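Local coordinates for surface presentation of antigens protein spaK (Salmonella typhimurium, PDB 2FM8), which stores type III secretion effectors in the bacterial cytoplasm as a chaperone, keeping them competent for secretion and ready for delivery into host cells, at residues 34-37 / 41-44; 9-14 / 25-30; 75-80 / 86-91. All coordinates share one frame; numbering follows the deposited sequence.

Interaction 1: residues 34-37 / 41-44; sequences VLDL and PSIC
V34 lays its CG1 methyl beside CB of S42, 3.7 Å away, while its other branch, CG2, comes within 4.2 Å of SG of C44. CG1 stands opposite the backbone N across the CA-CB bond (chi1 -179°), which carries this methyl forward along the strand and past C44 to the serine. V34 and C44 form a non-hydrogen-bonded antiparallel pair, and CA of V34 makes a CA-H...O contact with O of I43. L35 pairs with I43 through two backbone bonds: N of L35 to O of I43, 2.7 Å and nearly straight at 172°, and N of I43 to O of L35, 2.9 Å and more bent. Their CB atoms lie side by side on the sheet face turned from V34 and C44. These pairs lie at the loop-proximal end of the beta hairpin of strands 32-37 and 43-48. Strand 32-37 is outermost within the chaperone chain, and its other edge pairs antiparallel with a strand of another protein's chain, so the sheet runs on across that interface. At D36 side chains take over from the backbone: OD1 receives the hydroxyl of S42 at 2.7 Å from OG, using the lone pair turned away from OD2. OD2 meets a basic side chain of the other protein in a salt bridge, so both oxygens are engaged, probably limiting rotation. OG of S42 also accepts a bond from a water that in turn receives N of L37, bridging the strands where direct backbone pairing has stopped. L37 crosses the side chain of I43 obliquely, CD1 to CD1 3.9 Å, and the same CD1 methyl lies 3.5 Å from O of P41. L126 of helix 112-132 packs against L37, P41 and I43.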
ATOM      1  N   VAL A  34      18.874 -21.683  -6.983  1.00 30.45           N
ATOM      2  CA  VAL A  34      19.300 -20.344  -6.624  1.00 30.10           C
ATOM      3  C   VAL A  34      20.489 -19.945  -7.507  1.00 28.95           C
ATOM      4  O   VAL A  34      21.473 -20.686  -7.586  1.00 28.25           O
ATOM      5  CB  VAL A  34      19.679 -20.236  -5.134  1.00 29.78           C
ATOM      6  CG1 VAL A  34      20.089 -18.801  -4.793  1.00 31.34           C
ATOM      7  CG2 VAL A  34      18.510 -20.644  -4.264  1.00 30.91           C
ATOM      8  N   LEU A  35      20.365 -18.800  -8.171  1.00 27.99           N
ATOM      9  CA  LEU A  35      21.474 -18.145  -8.892  1.00 29.11           C
ATOM     10  C   LEU A  35      22.026 -16.986  -8.072  1.00 28.52           C
ATOM     11  O   LEU A  35      21.343 -15.959  -7.908  1.00 28.71           O
ATOM     12  CB  LEU A  35      20.989 -17.578 -10.235  1.00 29.96           C
ATOM     13  CG  LEU A  35      20.062 -18.419 -11.119  1.00 30.15           C
ATOM     14  CD1 LEU A  35      19.856 -17.709 -12.421  1.00 31.78           C
ATOM     15  CD2 LEU A  35      20.618 -19.776 -11.352  1.00 34.49           C
ATOM     16  N   ASP A  36      23.214 -17.162  -7.503  1.00 28.34           N
ATOM     17  CA  ASP A  36      23.894 -16.078  -6.798  1.00 29.10           C
ATOM     18  C   ASP A  36      24.572 -15.188  -7.840  1.00 29.04           C
ATOM     19  O   ASP A  36      25.068 -15.685  -8.843  1.00 28.17           O
ATOM     20  CB  ASP A  36      24.945 -16.593  -5.808  1.00 29.09           C
ATOM     21  CG  ASP A  36      24.346 -17.417  -4.671  1.00 30.39           C
ATOM     22  OD1 ASP A  36      23.402 -16.930  -3.996  1.00 28.30           O
ATOM     23  OD2 ASP A  36      24.825 -18.562  -4.469  1.00 29.92           O
ATOM     24  N   LEU A  37      24.600 -13.893  -7.551  1.00 29.95           N
ATOM     25  CA  LEU A  37      25.036 -12.863  -8.470  1.00 30.82           C
ATOM     26  C   LEU A  37      25.991 -11.874  -7.829  1.00 31.96           C
ATOM     27  O   LEU A  37      25.944 -11.626  -6.626  1.00 32.60           O
ATOM     28  CB  LEU A  37      23.812 -12.082  -8.967  1.00 30.44           C
ATOM     29  CG  LEU A  37      22.733 -12.865  -9.705  1.00 28.84           C
ATOM     30  CD1 LEU A  37      21.580 -11.936 -10.026  1.00 29.37           C
ATOM     31  CD2 LEU A  37      23.286 -13.494 -10.984  1.00 26.75           C
ATOM     32  N   PRO A  41      20.680  -9.150  -5.591  1.00 31.55           N
ATOM     33  CA  PRO A  41      20.044 -10.239  -4.878  1.00 31.94           C
ATOM     34  C   PRO A  41      20.037 -11.518  -5.728  1.00 31.21           C
ATOM     35  O   PRO A  41      19.950 -11.445  -6.954  1.00 31.56           O
ATOM     36  CB  PRO A  41      18.617  -9.729  -4.661  1.00 31.77           C
ATOM     37  CG  PRO A  41      18.730  -8.235  -4.756  1.00 32.26           C
ATOM     38  CD  PRO A  41      19.776  -8.001  -5.767  1.00 32.54           C
ATOM     39  N   SER A  42      20.136 -12.659  -5.069  1.00 29.98           N
ATOM     40  CA  SER A  42      20.005 -13.936  -5.729  1.00 30.30           C
ATOM     41  C   SER A  42      18.618 -14.167  -6.385  1.00 30.03           C
ATOM     42  O   SER A  42      17.583 -13.745  -5.883  1.00 28.89           O
ATOM     43  CB  SER A  42      20.362 -15.064  -4.760  1.00 29.74           C
ATOM     44  OG  SER A  42      21.671 -14.851  -4.236  1.00 29.27           O
ATOM     45  N   ILE A  43      18.647 -14.828  -7.544  1.00 30.39           N
ATOM     46  CA  ILE A  43      17.449 -15.237  -8.256  1.00 30.79           C
ATOM     47  C   ILE A  43      17.090 -16.694  -7.891  1.00 31.43           C
ATOM     48  O   ILE A  43      17.940 -17.606  -7.974  1.00 31.27           O
ATOM     49  CB  ILE A  43      17.657 -15.079  -9.752  1.00 30.34           C
ATOM     50  CG1 ILE A  43      17.950 -13.609 -10.067  1.00 30.13           C
ATOM     51  CG2 ILE A  43      16.455 -15.658 -10.546  1.00 29.45           C
ATOM     52  CD1 ILE A  43      18.290 -13.313 -11.537  1.00 30.08           C
ATOM     53  N   CYS A  44      15.844 -16.892  -7.462  1.00 31.65           N
ATOM     54  CA  CYS A  44      15.310 -18.200  -7.133  1.00 32.31           C
ATOM     55  C   CYS A  44      14.362 -18.651  -8.224  1.00 32.31           C
ATOM     56  O   CYS A  44      13.587 -17.864  -8.768  1.00 30.56           O
ATOM     57  CB  CYS A  44      14.582 -18.197  -5.796  1.00 32.64           C
ATOM     58  SG  CYS A  44      15.580 -17.631  -4.399  1.00 36.98           S
TER
HETATM   59  O   HOH W   1      23.214 -12.759  -5.102  1.00 26.45           O

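Interaction 2: residues 9-14 / 25-30; sequences LVRSAL and GGIDSH
The guanidinium of R11 meets G25 at its edge: O of G25 lies near the plane, 4.1 Å from NH2, too far for a direct bond, and two waters fill that edge in the plane of the group. One accepts from NH2 of R11 at 3.2 Å, accepts from N of I27 at 2.7 Å and donates to O of G25. The other lies 2.6 Å from O of G25 and takes a weak bond from NH2 of R11. I27 approaches the same group obliquely, its CG1 4.0 Å from NH2 of R11 and only slightly farther from NH1, so an aliphatic branch is laid against the charged end. CG1 of I27 sits between the backbone N and the carbonyl carbon (chi1 60°), the more confined staggered place, which sends this branch toward the helix. The arginine leaves the helix extended and bends at chi3 (-87°), turning its flat end to the loop. NH1 is held by a salt bridge to E8, one helical turn earlier, and I24 also packs on the side chain. Deeper in, the isoleucine end approaches V10, CD1 of I27 to CG1 of V10 4.5 Å, a loose apolar touch beside F115 of helix 112-132. Helix 6-17 is thus joined to the irregular loop leading into strand 32-37, and the loop in turn meets another protein's chain: G25 makes backbone hydrogen bonds to it and I27 packs on its backbone. Little apolar surface is buried, and the polar link between helix and loop runs through water rather than direct bonds. The arginine probably also places positive charge beside the carbonyl of G25, while its salt bridge with E8 probably restricts the swing of the guanidinium.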
ATOM      1  N   LEU A   9      15.907 -27.430 -17.775  1.00 35.70           N
ATOM      2  CA  LEU A   9      15.538 -26.156 -18.366  1.00 35.57           C
ATOM      3  C   LEU A   9      16.522 -25.037 -17.978  1.00 35.01           C
ATOM      4  O   LEU A   9      16.985 -24.285 -18.844  1.00 34.46           O
ATOM      5  CB  LEU A   9      14.111 -25.763 -17.964  1.00 35.51           C
ATOM      6  CG  LEU A   9      13.418 -24.796 -18.919  1.00 35.53           C
ATOM      7  CD1 LEU A   9      13.370 -25.374 -20.335  1.00 35.14           C
ATOM      8  CD2 LEU A   9      12.016 -24.445 -18.411  1.00 34.77           C
ATOM      9  N   VAL A  10      16.820 -24.937 -16.682  1.00 34.34           N
ATOM     10  CA  VAL A  10      17.727 -23.925 -16.153  1.00 34.45           C
ATOM     11  C   VAL A  10      19.138 -24.120 -16.751  1.00 34.89           C
ATOM     12  O   VAL A  10      19.772 -23.172 -17.202  1.00 33.47           O
ATOM     13  CB  VAL A  10      17.762 -23.990 -14.609  1.00 33.59           C
ATOM     14  CG1 VAL A  10      18.927 -23.201 -14.039  1.00 33.53           C
ATOM     15  CG2 VAL A  10      16.442 -23.459 -14.030  1.00 34.22           C
ATOM     16  N   ARG A  11      19.611 -25.365 -16.756  1.00 35.44           N
ATOM     17  CA  ARG A  11      20.948 -25.682 -17.260  1.00 36.29           C
ATOM     18  C   ARG A  11      21.055 -25.237 -18.741  1.00 35.99           C
ATOM     19  O   ARG A  11      22.018 -24.586 -19.170  1.00 36.35           O
ATOM     20  CB  ARG A  11      21.224 -27.186 -17.044  1.00 35.67           C
ATOM     21  CG  ARG A  11      22.540 -27.652 -17.550  1.00 38.57           C
ATOM     22  CD  ARG A  11      22.897 -29.146 -17.158  1.00 40.70           C
ATOM     23  NE  ARG A  11      23.566 -29.205 -15.839  1.00 44.77           N
ATOM     24  CZ  ARG A  11      22.994 -29.575 -14.683  1.00 45.96           C
ATOM     25  NH1 ARG A  11      21.721 -29.987 -14.627  1.00 46.81           N
ATOM     26  NH2 ARG A  11      23.721 -29.550 -13.560  1.00 47.15           N
ATOM     27  N   SER A  12      20.022 -25.536 -19.502  1.00 35.47           N
ATOM     28  CA  SER A  12      19.989 -25.197 -20.899  1.00 35.15           C
ATOM     29  C   SER A  12      19.931 -23.692 -21.152  1.00 34.39           C
ATOM     30  O   SER A  12      20.637 -23.186 -22.028  1.00 34.65           O
ATOM     31  CB  SER A  12      18.792 -25.863 -21.541  1.00 35.55           C
ATOM     32  OG  SER A  12      18.884 -25.706 -22.930  1.00 38.63           O
ATOM     33  N   ALA A  13      19.096 -22.981 -20.394  1.00 33.10           N
ATOM     34  CA  ALA A  13      19.017 -21.522 -20.501  1.00 32.96           C
ATOM     35  C   ALA A  13      20.333 -20.827 -20.192  1.00 31.83           C
ATOM     36  O   ALA A  13      20.686 -19.828 -20.836  1.00 30.84           O
ATOM     37  CB  ALA A  13      17.921 -20.969 -19.587  1.00 32.90           C
ATOM     38  N   LEU A  14      21.032 -21.331 -19.185  1.00 31.55           N
ATOM     39  CA  LEU A  14      22.290 -20.739 -18.763  1.00 32.38           C
ATOM     40  C   LEU A  14      23.359 -21.002 -19.794  1.00 32.82           C
ATOM     41  O   LEU A  14      24.222 -20.153 -20.007  1.00 33.20           O
ATOM     42  CB  LEU A  14      22.715 -21.258 -17.391  1.00 32.36           C
ATOM     43  CG  LEU A  14      21.803 -20.849 -16.229  1.00 33.19           C
ATOM     44  CD1 LEU A  14      22.280 -21.573 -14.974  1.00 34.01           C
ATOM     45  CD2 LEU A  14      21.757 -19.337 -16.006  1.00 34.42           C
ATOM     46  N   GLY A  25      26.233 -26.069  -9.497  1.00 48.05           N
ATOM     47  CA  GLY A  25      26.373 -27.146  -8.530  1.00 49.12           C
ATOM     48  C   GLY A  25      25.324 -28.238  -8.694  1.00 50.08           C
ATOM     49  O   GLY A  25      24.788 -28.461  -9.793  1.00 50.65           O
ATOM     50  N   GLY A  26      25.037 -28.924  -7.591  1.00 50.74           N
ATOM     51  CA  GLY A  26      24.006 -29.947  -7.565  1.00 51.12           C
ATOM     52  C   GLY A  26      22.627 -29.312  -7.603  1.00 51.58           C
ATOM     53  O   GLY A  26      22.206 -28.657  -6.641  1.00 51.75           O
ATOM     54  N   ILE A  27      21.947 -29.465  -8.735  1.00 51.94           N
ATOM     55  CA  ILE A  27      20.536 -29.082  -8.871  1.00 52.16           C
ATOM     56  C   ILE A  27      19.857 -30.291  -9.508  1.00 53.05           C
ATOM     57  O   ILE A  27      20.392 -30.883 -10.466  1.00 53.88           O
ATOM     58  CB  ILE A  27      20.343 -27.796  -9.709  1.00 52.04           C
ATOM     59  CG1 ILE A  27      20.904 -27.972 -11.129  1.00 51.79           C
ATOM     60  CG2 ILE A  27      21.028 -26.614  -9.013  1.00 51.55           C
ATOM     61  CD1 ILE A  27      20.652 -26.807 -12.048  1.00 51.91           C
ATOM     62  N   ASP A  28      18.713 -30.683  -8.955  1.00 53.09           N
ATOM     63  CA  ASP A  28      18.056 -31.963  -9.286  1.00 52.89           C
ATOM     64  C   ASP A  28      17.285 -32.550  -8.107  1.00 52.43           C
ATOM     65  O   ASP A  28      16.683 -33.605  -8.243  1.00 52.43           O
ATOM     66  CB  ASP A  28      19.035 -33.038  -9.825  1.00 53.88           C
ATOM     67  CG  ASP A  28      20.162 -33.402  -8.829  1.00 56.56           C
ATOM     68  OD1 ASP A  28      20.269 -32.775  -7.735  1.00 60.39           O
ATOM     69  OD2 ASP A  28      20.955 -34.317  -9.165  1.00 58.84           O
ATOM     70  N   SER A  29      17.304 -31.875  -6.957  1.00 51.79           N
ATOM     71  CA  SER A  29      16.571 -32.332  -5.779  1.00 50.97           C
ATOM     72  C   SER A  29      15.135 -31.821  -5.763  1.00 50.14           C
ATOM     73  O   SER A  29      14.401 -32.089  -4.813  1.00 49.84           O
ATOM     74  CB  SER A  29      17.298 -31.897  -4.499  1.00 51.39           C
ATOM     75  OG  SER A  29      18.593 -32.501  -4.406  1.00 51.49           O
ATOM     76  N   HIS A  30      14.739 -31.094  -6.814  1.00 49.34           N
ATOM     77  CA  HIS A  30      13.421 -30.474  -6.898  1.00 48.13           C
ATOM     78  C   HIS A  30      13.136 -29.592  -5.680  1.00 46.92           C
ATOM     79  O   HIS A  30      12.019 -29.558  -5.164  1.00 46.92           O
ATOM     80  CB  HIS A  30      12.326 -31.534  -7.063  1.00 49.33           C
ATOM     81  CG  HIS A  30      12.538 -32.441  -8.233  1.00 51.36           C
ATOM     82  ND1 HIS A  30      12.879 -33.772  -8.090  1.00 54.06           N
ATOM     83  CD2 HIS A  30      12.479 -32.208  -9.565  1.00 53.77           C
ATOM     84  CE1 HIS A  30      13.018 -34.320  -9.285  1.00 53.81           C
ATOM     85  NE2 HIS A  30      12.776 -33.395 -10.197  1.00 53.99           N
TER
HETATM   86  O   HOH W   2      22.944 -30.886 -10.773  1.00 66.75           O
HETATM   87  O   HOH W   3      26.142 -29.412 -11.814  1.00 67.94           O

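Interaction 3: residues 75-80 / 86-91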
ATOM      1  N   MET A  75       4.901   2.385 -11.545  1.00 27.76           N
ATOM      2  CA  MET A  75       5.126   2.689 -12.961  1.00 28.98           C
ATOM      3  C   MET A  75       5.925   1.609 -13.629  1.00 27.01           C
ATOM      4  O   MET A  75       5.620   1.203 -14.760  1.00 25.01           O
ATOM      5  CB  MET A  75       5.945   3.964 -13.149  1.00 29.32           C
ATOM      6  CG  MET A  75       5.450   5.204 -12.472  1.00 33.65           C
ATOM      7  SD  MET A  75       5.005   6.446 -13.695  1.00 38.29           S
ATOM      8  CE  MET A  75       3.454   5.566 -13.788  1.00 34.97           C
ATOM      9  N   THR A  76       6.988   1.175 -12.950  1.00 26.09           N
ATOM     10  CA  THR A  76       7.802   0.083 -13.445  1.00 26.66           C
ATOM     11  C   THR A  76       6.969  -1.212 -13.654  1.00 26.92           C
ATOM     12  O   THR A  76       7.054  -1.853 -14.694  1.00 26.44           O
ATOM     13  CB  THR A  76       9.025  -0.175 -12.532  1.00 26.02           C
ATOM     14  OG1 THR A  76       9.676   1.066 -12.202  1.00 26.31           O
ATOM     15  CG2 THR A  76      10.023  -1.076 -13.229  1.00 27.06           C
ATOM     16  N   ILE A  77       6.201  -1.607 -12.654  1.00 27.52           N
ATOM     17  CA  ILE A  77       5.285  -2.742 -12.763  1.00 28.36           C
ATOM     18  C   ILE A  77       4.336  -2.584 -13.982  1.00 28.67           C
ATOM     19  O   ILE A  77       4.183  -3.507 -14.823  1.00 28.06           O
ATOM     20  CB  ILE A  77       4.464  -2.913 -11.425  1.00 29.03           C
ATOM     21  CG1 ILE A  77       5.352  -3.487 -10.289  1.00 30.35           C
ATOM     22  CG2 ILE A  77       3.278  -3.822 -11.587  1.00 29.77           C
ATOM     23  CD1 ILE A  77       5.842  -4.911 -10.529  1.00 33.35           C
ATOM     24  N   MET A  78       3.749  -1.402 -14.104  1.00 28.06           N
ATOM     25  CA  MET A  78       2.752  -1.167 -15.155  1.00 29.77           C
ATOM     26  C   MET A  78       3.309  -1.173 -16.570  1.00 29.78           C
ATOM     27  O   MET A  78       2.540  -1.347 -17.528  1.00 28.39           O
ATOM     28  CB  MET A  78       1.974   0.101 -14.895  1.00 28.33           C
ATOM     29  CG  MET A  78       1.140  -0.047 -13.666  1.00 30.74           C
ATOM     30  SD  MET A  78       0.205   1.423 -13.273  1.00 32.04           S
ATOM     31  CE  MET A  78      -0.949   1.450 -14.646  1.00 34.49           C
ATOM     32  N   GLU A  79       4.634  -1.024 -16.702  1.00 30.96           N
ATOM     33  CA  GLU A  79       5.252  -1.106 -18.009  1.00 32.60           C
ATOM     34  C   GLU A  79       5.201  -2.540 -18.591  1.00 32.62           C
ATOM     35  O   GLU A  79       5.292  -2.729 -19.815  1.00 32.96           O
ATOM     36  CB  GLU A  79       6.652  -0.471 -18.012  1.00 32.48           C
ATOM     37  CG  GLU A  79       7.779  -1.339 -17.585  1.00 36.96           C
ATOM     38  CD  GLU A  79       9.172  -0.683 -17.834  1.00 37.31           C
ATOM     39  OE1 GLU A  79       9.267   0.578 -17.698  1.00 38.66           O
ATOM     40  OE2 GLU A  79      10.123  -1.456 -18.168  1.00 38.80           O
ATOM     41  N   GLY A  80       5.009  -3.533 -17.729  1.00 32.68           N
ATOM     42  CA  GLY A  80       4.692  -4.877 -18.184  1.00 33.28           C
ATOM     43  C   GLY A  80       5.903  -5.780 -18.339  1.00 33.56           C
ATOM     44  O   GLY A  80       7.060  -5.349 -18.252  1.00 34.14           O
ATOM     45  N   GLY A  86      -0.225 -12.913 -17.269  1.00 31.89           N
ATOM     46  CA  GLY A  86      -0.869 -11.644 -16.977  1.00 31.32           C
ATOM     47  C   GLY A  86      -0.108 -10.440 -17.494  1.00 30.90           C
ATOM     48  O   GLY A  86      -0.595  -9.323 -17.376  1.00 30.60           O
ATOM     49  N   GLY A  87       1.076 -10.657 -18.066  1.00 30.14           N
ATOM     50  CA  GLY A  87       1.861  -9.568 -18.645  1.00 29.96           C
ATOM     51  C   GLY A  87       2.482  -8.627 -17.623  1.00 29.71           C
ATOM     52  O   GLY A  87       2.854  -7.506 -17.956  1.00 27.34           O
ATOM     53  N   GLN A  88       2.633  -9.106 -16.386  1.00 29.79           N
ATOM     54  CA  GLN A  88       3.066  -8.276 -15.308  1.00 30.61           C
ATOM     55  C   GLN A  88       3.796  -9.029 -14.192  1.00 30.04           C
ATOM     56  O   GLN A  88       3.358 -10.086 -13.748  1.00 29.34           O
ATOM     57  CB  GLN A  88       1.843  -7.533 -14.734  1.00 31.64           C
ATOM     58  CG  GLN A  88       2.104  -6.111 -14.459  1.00 32.46           C
ATOM     59  CD  GLN A  88       0.858  -5.319 -14.107  1.00 33.47           C
ATOM     60  OE1 GLN A  88       0.329  -4.567 -14.936  1.00 36.06           O
ATOM     61  NE2 GLN A  88       0.418  -5.434 -12.856  1.00 34.01           N
ATOM     62  N   LEU A  89       4.920  -8.467 -13.748  1.00 29.52           N
ATOM     63  CA  LEU A  89       5.587  -8.928 -12.521  1.00 29.24           C
ATOM     64  C   LEU A  89       4.718  -8.628 -11.310  1.00 28.91           C
ATOM     65  O   LEU A  89       3.883  -7.721 -11.340  1.00 26.72           O
ATOM     66  CB  LEU A  89       6.950  -8.242 -12.356  1.00 29.57           C
ATOM     67  CG  LEU A  89       7.995  -8.549 -13.448  1.00 28.81           C
ATOM     68  CD1 LEU A  89       9.146  -7.602 -13.478  1.00 29.98           C
ATOM     69  CD2 LEU A  89       8.523  -9.944 -13.291  1.00 30.42           C
ATOM     70  N   LEU A  90       4.914  -9.408 -10.247  1.00 29.38           N
ATOM     71  CA  LEU A  90       4.142  -9.305  -8.995  1.00 30.45           C
ATOM     72  C   LEU A  90       5.105  -8.952  -7.881  1.00 30.82           C
ATOM     73  O   LEU A  90       6.293  -9.244  -7.952  1.00 31.67           O
ATOM     74  CB  LEU A  90       3.450 -10.648  -8.644  1.00 30.21           C
ATOM     75  CG  LEU A  90       2.503 -11.210  -9.703  1.00 31.78           C
ATOM     76  CD1 LEU A  90       1.899 -12.526  -9.297  1.00 34.17           C
ATOM     77  CD2 LEU A  90       1.373 -10.236 -10.034  1.00 35.18           C
ATOM     78  N   LEU A  91       4.578  -8.333  -6.842  1.00 32.01           N
ATOM     79  CA  LEU A  91       5.338  -8.017  -5.646  1.00 32.70           C
ATOM     80  C   LEU A  91       4.758  -8.751  -4.453  1.00 32.50           C
ATOM     81  O   LEU A  91       3.578  -8.712  -4.224  1.00 34.56           O
ATOM     82  CB  LEU A  91       5.312  -6.518  -5.364  1.00 32.39           C
ATOM     83  CG  LEU A  91       5.987  -5.669  -6.418  1.00 34.67           C
ATOM     84  CD1 LEU A  91       5.600  -4.200  -6.203  1.00 40.02           C
ATOM     85  CD2 LEU A  91       7.497  -5.817  -6.390  1.00 35.40           C
TER
HETATM   86  O   HOH W   4       5.504  -5.866 -14.712  1.00 24.62           O
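With chi1 at -73° and chi2 at -66°, I77 sets CG1 opposite its own carbonyl carbon and folds CD1 round toward L89. The contact joins the C-terminal end of helix 62-78 to the segment leading into 90-94, an outermost strand of the chain's antiparallel sheet, within the alpha/beta fold of a class I type III secretion chaperone. CD1 of I77 lies 4.0 Å from CB of L89 and 3.5 Å from its carbonyl O; CG1 meets CD1 of L91 at 4.2 Å. The CG2 branch faces the amide end of Q88, whose side chain crosses that of I77 at about a right angle and brings CG within 3.4 Å of O of I77. That carbonyl has two polar partners: N of G80 and a water donating at 2.7 Å. The water also accepts a bond from N of L89, just before the strand. Around the contact the second subunit packs, its L91 on Q88, its L74 on L91 and its G92 on M78, as part of the dimer interface. Past the helix G80 takes a positive phi of 94°, and its CA comes to 3.2 Å from O of G87.

Interactions 1 and 3 reach the two outermost strands of one antiparallel sheet, on opposite sides of the chain's centre, with centres about 20 Å apart. Interaction 1, nearest the centre, relies on direct backbone pairing and a serine-carboxylate bond. Interaction 3 joins a helix end to a strand by apolar packing and a single water. All three are partly buried; interaction 2 is farthest from the centre and buries least. It comes just before interaction 1 in sequence, its loop leading into strand 32-37, and its polar links run through water. Partners differ too: interactions 1 and 2 both meet the other protein's chain, whereas interaction 3 meets the second chaperone subunit. Helix 112-132 packs against all three.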